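Local coordinates for malonate decarboxylase subunit alpha (Acinetobacter baumannii ATCC 17978, PDB 6MPR), which probably serves as the acyl-carrier-protein transferase subunit of malonate decarboxylase, exchanging acetyl for malonyl on the carrier protein so that malonate can be decarboxylated, at residues Y37-V41 and V42-Q46; N171-T174 and G175-T178; Q432-E435 and T436-G440. One frame throughout, in Å; residues are numbered along the deposited sequence. Where two conformers were deposited one is given.

Contact 1. Residues Y37-V41 and V42-Q46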
loop_
_atom_site.group_PDB
_atom_site.type_symbol
_atom_site.label_atom_id
_atom_site.label_comp_id
_atom_site.label_asym_id
_atom_site.label_seq_id
_atom_site.Cartn_x
_atom_site.Cartn_y
_atom_site.Cartn_z
ATOM N N TYR A 37 -31.038 -2.941 24.752
ATOM C CA TYR A 37 -30.173 -2.381 25.782
ATOM C C TYR A 37 -29.631 -1.003 25.438
ATOM O O TYR A 37 -29.037 -0.362 26.306
ATOM C CB TYR A 37 -28.987 -3.308 26.059
ATOM C CG TYR A 37 -29.387 -4.714 26.411
ATOM C CD1 TYR A 37 -30.028 -4.989 27.608
ATOM C CD2 TYR A 37 -29.110 -5.770 25.552
ATOM C CE1 TYR A 37 -30.400 -6.270 27.941
ATOM C CE2 TYR A 37 -29.489 -7.070 25.874
ATOM C CZ TYR A 37 -30.130 -7.308 27.074
ATOM O OH TYR A 37 -30.503 -8.583 27.424
ATOM N N THR A 38 -29.814 -0.532 24.213
ATOM C CA THR A 38 -29.223 0.722 23.785
ATOM C C THR A 38 -30.290 1.784 23.586
ATOM O O THR A 38 -31.500 1.512 23.530
ATOM C CB THR A 38 -28.427 0.548 22.485
ATOM O OG1 THR A 38 -29.342 0.275 21.418
ATOM C CG2 THR A 38 -27.407 -0.590 22.615
ATOM N N ASP A 39 -29.811 3.022 23.498
ATOM C CA ASP A 39 -30.628 4.151 23.079
ATOM C C ASP A 39 -30.205 4.467 21.647
ATOM O O ASP A 39 -29.362 5.325 21.384
ATOM C CB ASP A 39 -30.445 5.329 24.031
ATOM C CG ASP A 39 -30.765 4.957 25.466
ATOM O OD1 ASP A 39 -31.871 4.424 25.713
ATOM O OD2 ASP A 39 -29.912 5.171 26.348
ATOM N N GLY A 40 -30.787 3.720 20.713
ATOM C CA GLY A 40 -30.375 3.794 19.330
ATOM C C GLY A 40 -28.960 3.280 19.154
ATOM O O GLY A 40 -28.647 2.140 19.519
ATOM N N VAL A 41 -28.090 4.138 18.614
ATOM C CA VAL A 41 -26.693 3.789 18.415
ATOM C C VAL A 41 -25.917 3.770 19.733
ATOM O O VAL A 41 -24.870 3.119 19.820
ATOM C CB VAL A 41 -26.076 4.787 17.406
ATOM C CG1 VAL A 41 -24.628 4.487 17.147
ATOM C CG2 VAL A 41 -26.864 4.778 16.093
ATOM N N VAL A 42 -26.402 4.453 20.765
ATOM C CA VAL A 42 -25.612 4.701 21.971
ATOM C C VAL A 42 -25.822 3.572 22.974
ATOM O O VAL A 42 -26.931 3.378 23.481
ATOM C CB VAL A 42 -25.970 6.058 22.596
ATOM C CG1 VAL A 42 -25.081 6.333 23.794
ATOM C CG2 VAL A 42 -25.854 7.178 21.565
ATOM N N ILE A 43 -24.754 2.844 23.270
ATOM C CA ILE A 43 -24.753 1.859 24.357
ATOM C C ILE A 43 -24.478 2.584 25.668
ATOM O O ILE A 43 -23.467 3.292 25.765
ATOM C CB ILE A 43 -23.686 0.799 24.124
ATOM C CG1 ILE A 43 -23.853 0.089 22.786
ATOM C CG2 ILE A 43 -23.660 -0.186 25.297
ATOM C CD1 ILE A 43 -22.589 -0.674 22.407
ATOM N N PRO A 44 -25.317 2.423 26.689
ATOM C CA PRO A 44 -24.975 2.961 28.012
ATOM C C PRO A 44 -23.670 2.356 28.499
ATOM O O PRO A 44 -23.419 1.164 28.331
ATOM C CB PRO A 44 -26.161 2.537 28.886
ATOM C CG PRO A 44 -27.264 2.296 27.924
ATOM C CD PRO A 44 -26.632 1.761 26.688
ATOM N N THR A 45 -22.813 3.208 29.067
ATOM C CA THR A 45 -21.484 2.763 29.478
ATOM C C THR A 45 -21.564 1.550 30.391
ATOM O O THR A 45 -20.794 0.594 30.244
ATOM C CB THR A 45 -20.756 3.916 30.168
ATOM O OG1 THR A 45 -20.707 5.020 29.262
ATOM C CG2 THR A 45 -19.328 3.527 30.564
ATOM N N GLN A 46 -22.544 1.543 31.291
ATOM C CA GLN A 46 -22.672 0.470 32.267
ATOM C C GLN A 46 -23.061 -0.862 31.633
ATOM O O GLN A 46 -22.891 -1.908 32.269
ATOM C CB GLN A 46 -23.697 0.870 33.335
ATOM C CG GLN A 46 -25.039 1.359 32.786
ATOM C CD GLN A 46 -25.063 2.850 32.448
ATOM O OE1 GLN A 46 -24.052 3.438 32.075
ATOM N NE2 GLN A 46 -26.241 3.464 32.580
#
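Two backbone hydrogen bonds between D39 and V42 close a tight turn whose bend lies at G40 and V41. In one, D39 N donates to V42 O at 2.9 Å. In the other, V42 N donates to D39 O at 3.1 Å. A side-chain bond braces the bend: T38 OG1 donates to G40 O at 2.8 Å. The T38 chi1 of 69° sets the hydroxyl between the backbone N and the carbonyl carbon, where it can reach past D39.

The motif is a type II' turn from D39 to V42, with G40 supplying the positive phi of its first corner, and D39 and V42 forming a single antiparallel hydrogen-bonded pair. It brings the chain from helix 22-34 into strand 42-43, an outermost strand of a parallel sheet, where V41 and I43 both bond through their backbones to V222 of strand 221-224.

Apolar contacts flank these bonds. The T38 methyl CG2 meets the I43 branch CG1 at 3.6 Å, the two side chains crossing obliquely. I43 continues onto Y221, V223 and V51, and the buried side chain of V42 packs on V222. Of a different kind is the close approach of a ring carbon to a carbonyl oxygen: P44 CD lies 3.2 Å from Y37 O, while the phenol of Y37 leads off toward K50 and V51 of helix 48-55.

Contact 2. Residues N171-T174 and G175-T178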
loop_
_atom_site.group_PDB
_atom_site.type_symbol
_atom_site.label_atom_id
_atom_site.label_comp_id
_atom_site.label_asym_id
_atom_site.label_seq_id
_atom_site.Cartn_x
_atom_site.Cartn_y
_atom_site.Cartn_z
ATOM N N ASN A 171 -21.595 9.195 13.752
ATOM C CA ASN A 171 -20.456 9.898 13.166
ATOM C C ASN A 171 -19.341 10.026 14.203
ATOM O O ASN A 171 -19.599 10.382 15.352
ATOM C CB ASN A 171 -20.874 11.292 12.693
ATOM C CG ASN A 171 -21.835 11.257 11.523
ATOM O OD1 ASN A 171 -21.487 10.790 10.434
ATOM N ND2 ASN A 171 -23.040 11.794 11.726
ATOM N N ILE A 172 -18.093 9.754 13.798
ATOM C CA ILE A 172 -16.972 9.730 14.727
ATOM C C ILE A 172 -15.965 10.798 14.338
ATOM O O ILE A 172 -15.592 10.925 13.167
ATOM C CB ILE A 172 -16.264 8.356 14.780
ATOM C CG1 ILE A 172 -17.269 7.199 14.830
ATOM C CG2 ILE A 172 -15.354 8.305 16.003
ATOM C CD1 ILE A 172 -18.060 7.119 16.130
ATOM N N TYR A 173 -15.489 11.531 15.333
ATOM C CA TYR A 173 -14.300 12.364 15.201
ATOM C C TYR A 173 -13.126 11.620 15.829
ATOM O O TYR A 173 -13.159 11.312 17.026
ATOM C CB TYR A 173 -14.513 13.718 15.875
ATOM C CG TYR A 173 -13.264 14.567 15.948
ATOM C CD1 TYR A 173 -12.612 14.960 14.793
ATOM C CD2 TYR A 173 -12.724 14.948 17.175
ATOM C CE1 TYR A 173 -11.454 15.724 14.852
ATOM C CE2 TYR A 173 -11.573 15.710 17.252
ATOM C CZ TYR A 173 -10.943 16.098 16.081
ATOM O OH TYR A 173 -9.792 16.850 16.137
ATOM N N THR A 174 -12.114 11.283 15.014
ATOM C CA THR A 174 -10.898 10.642 15.509
ATOM C C THR A 174 -9.675 11.564 15.523
ATOM O O THR A 174 -8.713 11.282 16.250
ATOM C CB THR A 174 -10.574 9.388 14.676
ATOM O OG1 THR A 174 -10.541 9.713 13.277
ATOM C CG2 THR A 174 -11.626 8.319 14.879
ATOM N N GLY A 175 -9.675 12.631 14.719
ATOM C CA GLY A 175 -8.728 13.720 14.865
ATOM C C GLY A 175 -7.273 13.330 14.672
ATOM O O GLY A 175 -6.926 12.518 13.800
ATOM N N PRO A 176 -6.388 13.909 15.490
ATOM C CA PRO A 176 -4.956 13.568 15.379
ATOM C C PRO A 176 -4.676 12.088 15.548
ATOM O O PRO A 176 -3.677 11.596 15.015
ATOM C CB PRO A 176 -4.301 14.386 16.502
ATOM C CG PRO A 176 -5.263 15.537 16.729
ATOM C CD PRO A 176 -6.643 14.977 16.475
ATOM N N SER A 177 -5.539 11.346 16.244
ATOM C CA SER A 177 -5.300 9.928 16.475
ATOM C C SER A 177 -6.147 9.038 15.574
ATOM O O SER A 177 -6.528 7.929 15.974
ATOM C CB SER A 177 -5.525 9.591 17.951
ATOM O OG SER A 177 -4.544 10.238 18.716
ATOM N N THR A 178 -6.456 9.515 14.365
ATOM C CA THR A 178 -7.159 8.701 13.380
ATOM C C THR A 178 -6.438 7.371 13.146
ATOM O O THR A 178 -7.057 6.302 13.196
ATOM C CB THR A 178 -7.311 9.500 12.085
ATOM O OG1 THR A 178 -8.200 10.617 12.311
ATOM C CG2 THR A 178 -7.887 8.627 10.986
HETATM O O HOH W 1 -9.222 9.039 17.864
#
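T174 and T178 set their side chains at about a right angle, and their hydroxyls meet where the two cross. T174 OG1 donates to T178 OG1 at 2.7 Å. T178 OG1 in turn donates to G175 O, also at 2.7 Å, arriving in the carbonyl plane on a lone pair. The relay is set up by T174, whose chi1 of 53° places its hydroxyl between the backbone N and the carbonyl carbon. G175 O also accepts from T178 N, so two donors from one residue grip it.

The phenol ring of Y173 lies against the following backbone: G175 N sits over one face, 3.6 Å above the plane and offset toward the rim. CE1 of Y173 comes within 3.4 Å of G175 CA, while P176 CD lies oblique to the ring, 3.7 Å from Y173 OH. T174 O accepts a weak bond from S177 N and one from a water, which also reaches S177 O weakly.

D213 takes the backbone N-H groups of both T174 and G175 through OD2, and K70 and S348 bind the carbonyls of S177 and P176. The buried bend carries the chain from strand 172-173, paired with strand 165-166, toward helix 181-189.

Contact 3. Residues Q432-E435 and T436-G440; sequences QMVE and TFQEG
E435 and F437 are joined by a water at the point where the chain leaves its strand. The water donates to E435 OE1 at 3.0 Å and to F437 O at 2.9 Å, tying the carboxylate to the backbone two residues on. The side chain of E435 has CG anti to its own carbonyl carbon, chi1 -58°, and runs extended beyond it, which carries the carboxylate away from the following backbone and leaves the water to span the gap. Nearer the backbone, E435 CB lies 3.7 Å from F437 O, and the side chain also packs on V245, H246 and M249 of helix 244-261.

The bend is the exit from strand 429-433, an inner strand of a mixed sheet between strands 363-366 and 474-477, into the loop that leads to helix 450-458. Such a strand-to-helix passage is consistent with the Rossmann-like clan to which the family belongs.

T436 turns its side chain away from the residues before it, and its hydroxyl OG1 hydrogen-bonds to E478 OE2. Q438 instead bends back at chi2, -59°, bringing its amide nitrogen NE2 to 4.0 Å from V434 CG2, a tentative contact because both residues adopt two conformers. The same NE2 bonds to T444 OG1, a hydroxyl that also bonds to E435 O, so T444 ties the strand exit to Q438.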
loop_
_atom_site.group_PDB
_atom_site.type_symbol
_atom_site.label_atom_id
_atom_site.label_comp_id
_atom_site.label_asym_id
_atom_site.label_seq_id
_atom_site.Cartn_x
_atom_site.Cartn_y
_atom_site.Cartn_z
ATOM N N GLN A 432 20.229 0.236 7.776
ATOM C CA GLN A 432 20.289 -0.271 9.147
ATOM C C GLN A 432 21.358 0.512 9.902
ATOM O O GLN A 432 22.556 0.366 9.624
ATOM C CB GLN A 432 20.595 -1.766 9.184
ATOM C CG GLN A 432 19.384 -2.638 9.005
ATOM C CD GLN A 432 18.501 -2.683 10.247
ATOM O OE1 GLN A 432 17.447 -3.308 10.243
ATOM N NE2 GLN A 432 18.924 -2.013 11.310
ATOM N N MET A 433 20.924 1.329 10.863
ATOM C CA MET A 433 21.795 2.222 11.628
ATOM C C MET A 433 21.805 1.701 13.058
ATOM O O MET A 433 20.840 1.893 13.804
ATOM C CB MET A 433 21.296 3.666 11.554
ATOM C CG MET A 433 22.035 4.637 12.438
ATOM S SD MET A 433 21.285 6.277 12.233
ATOM C CE MET A 433 22.557 7.293 12.911
ATOM N N VAL A 434 22.898 1.042 13.441
ATOM C CA VAL A 434 22.927 0.210 14.632
ATOM C C VAL A 434 24.328 0.283 15.249
ATOM O O VAL A 434 25.327 0.264 14.523
ATOM C CB VAL A 434 22.485 -1.213 14.195
ATOM C CG1 VAL A 434 23.635 -2.174 14.089
ATOM C CG2 VAL A 434 21.289 -1.720 15.033
ATOM N N GLU A 435 24.405 0.384 16.577
ATOM C CA GLU A 435 25.702 0.259 17.224
ATOM C C GLU A 435 26.106 -1.215 17.273
ATOM O O GLU A 435 25.270 -2.120 17.182
ATOM C CB GLU A 435 25.697 0.855 18.638
ATOM C CG GLU A 435 25.308 2.329 18.705
ATOM C CD GLU A 435 25.005 2.800 20.118
ATOM O OE1 GLU A 435 25.897 2.702 20.990
ATOM O OE2 GLU A 435 23.863 3.255 20.352
ATOM N N THR A 436 27.411 -1.453 17.385
ATOM C CA THR A 436 27.887 -2.831 17.284
ATOM C C THR A 436 27.485 -3.668 18.494
ATOM O O THR A 436 27.340 -4.890 18.375
ATOM C CB THR A 436 29.403 -2.856 17.067
ATOM O OG1 THR A 436 30.082 -2.182 18.141
ATOM C CG2 THR A 436 29.722 -2.180 15.737
ATOM N N PHE A 437 27.262 -3.043 19.644
ATOM C CA PHE A 437 26.727 -3.738 20.804
ATOM C C PHE A 437 25.481 -3.025 21.299
ATOM O O PHE A 437 25.394 -1.795 21.244
ATOM C CB PHE A 437 27.751 -3.848 21.937
ATOM C CG PHE A 437 28.812 -4.870 21.679
ATOM C CD1 PHE A 437 29.877 -4.579 20.834
ATOM C CD2 PHE A 437 28.741 -6.122 22.264
ATOM C CE1 PHE A 437 30.854 -5.516 20.594
ATOM C CE2 PHE A 437 29.712 -7.067 22.022
ATOM C CZ PHE A 437 30.769 -6.771 21.190
ATOM N N GLN A 438 24.527 -3.825 21.766
ATOM C CA GLN A 438 23.238 -3.335 22.218
ATOM C C GLN A 438 23.316 -2.856 23.664
ATOM O O GLN A 438 24.310 -3.054 24.368
ATOM C CB GLN A 438 22.182 -4.430 22.083
ATOM C CG GLN A 438 21.740 -4.667 20.656
ATOM C CD GLN A 438 21.157 -3.414 20.032
ATOM O OE1 GLN A 438 20.377 -2.701 20.662
ATOM N NE2 GLN A 438 21.542 -3.133 18.793
ATOM N N GLU A 439 22.243 -2.203 24.100
ATOM C CA GLU A 439 22.114 -1.841 25.502
ATOM C C GLU A 439 21.990 -3.127 26.312
ATOM O O GLU A 439 21.105 -3.951 26.056
ATOM C CB GLU A 439 20.903 -0.934 25.709
ATOM N N GLY A 440 22.897 -3.315 27.261
ATOM C CA GLY A 440 23.034 -4.569 27.968
ATOM C C GLY A 440 24.293 -5.324 27.609
ATOM O O GLY A 440 24.607 -6.324 28.268
HETATM O O HOH W 2 26.506 0.399 22.865
#

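How the contacts relate
All three contacts are local bends at strand ends, one at an entry and two at exits, and each belongs to a different sheet. Contact 2 is buried, and its chemistry is two hydroxyls passing on to a carbonyl, with an aromatic ring laid over backbone. Contact 1, its centre about 34 Å from the centre of the chain, is partly buried and relies on paired backbone bonds where the chain enters an edge strand. Contact 3, also partly buried, marks the exit from an inner strand; there a water bridges the segments. Contacts 1 and 2 lie on the same side of the chain's centre, their nearest atoms about 7 Å apart, with contact 3 on the opposite side.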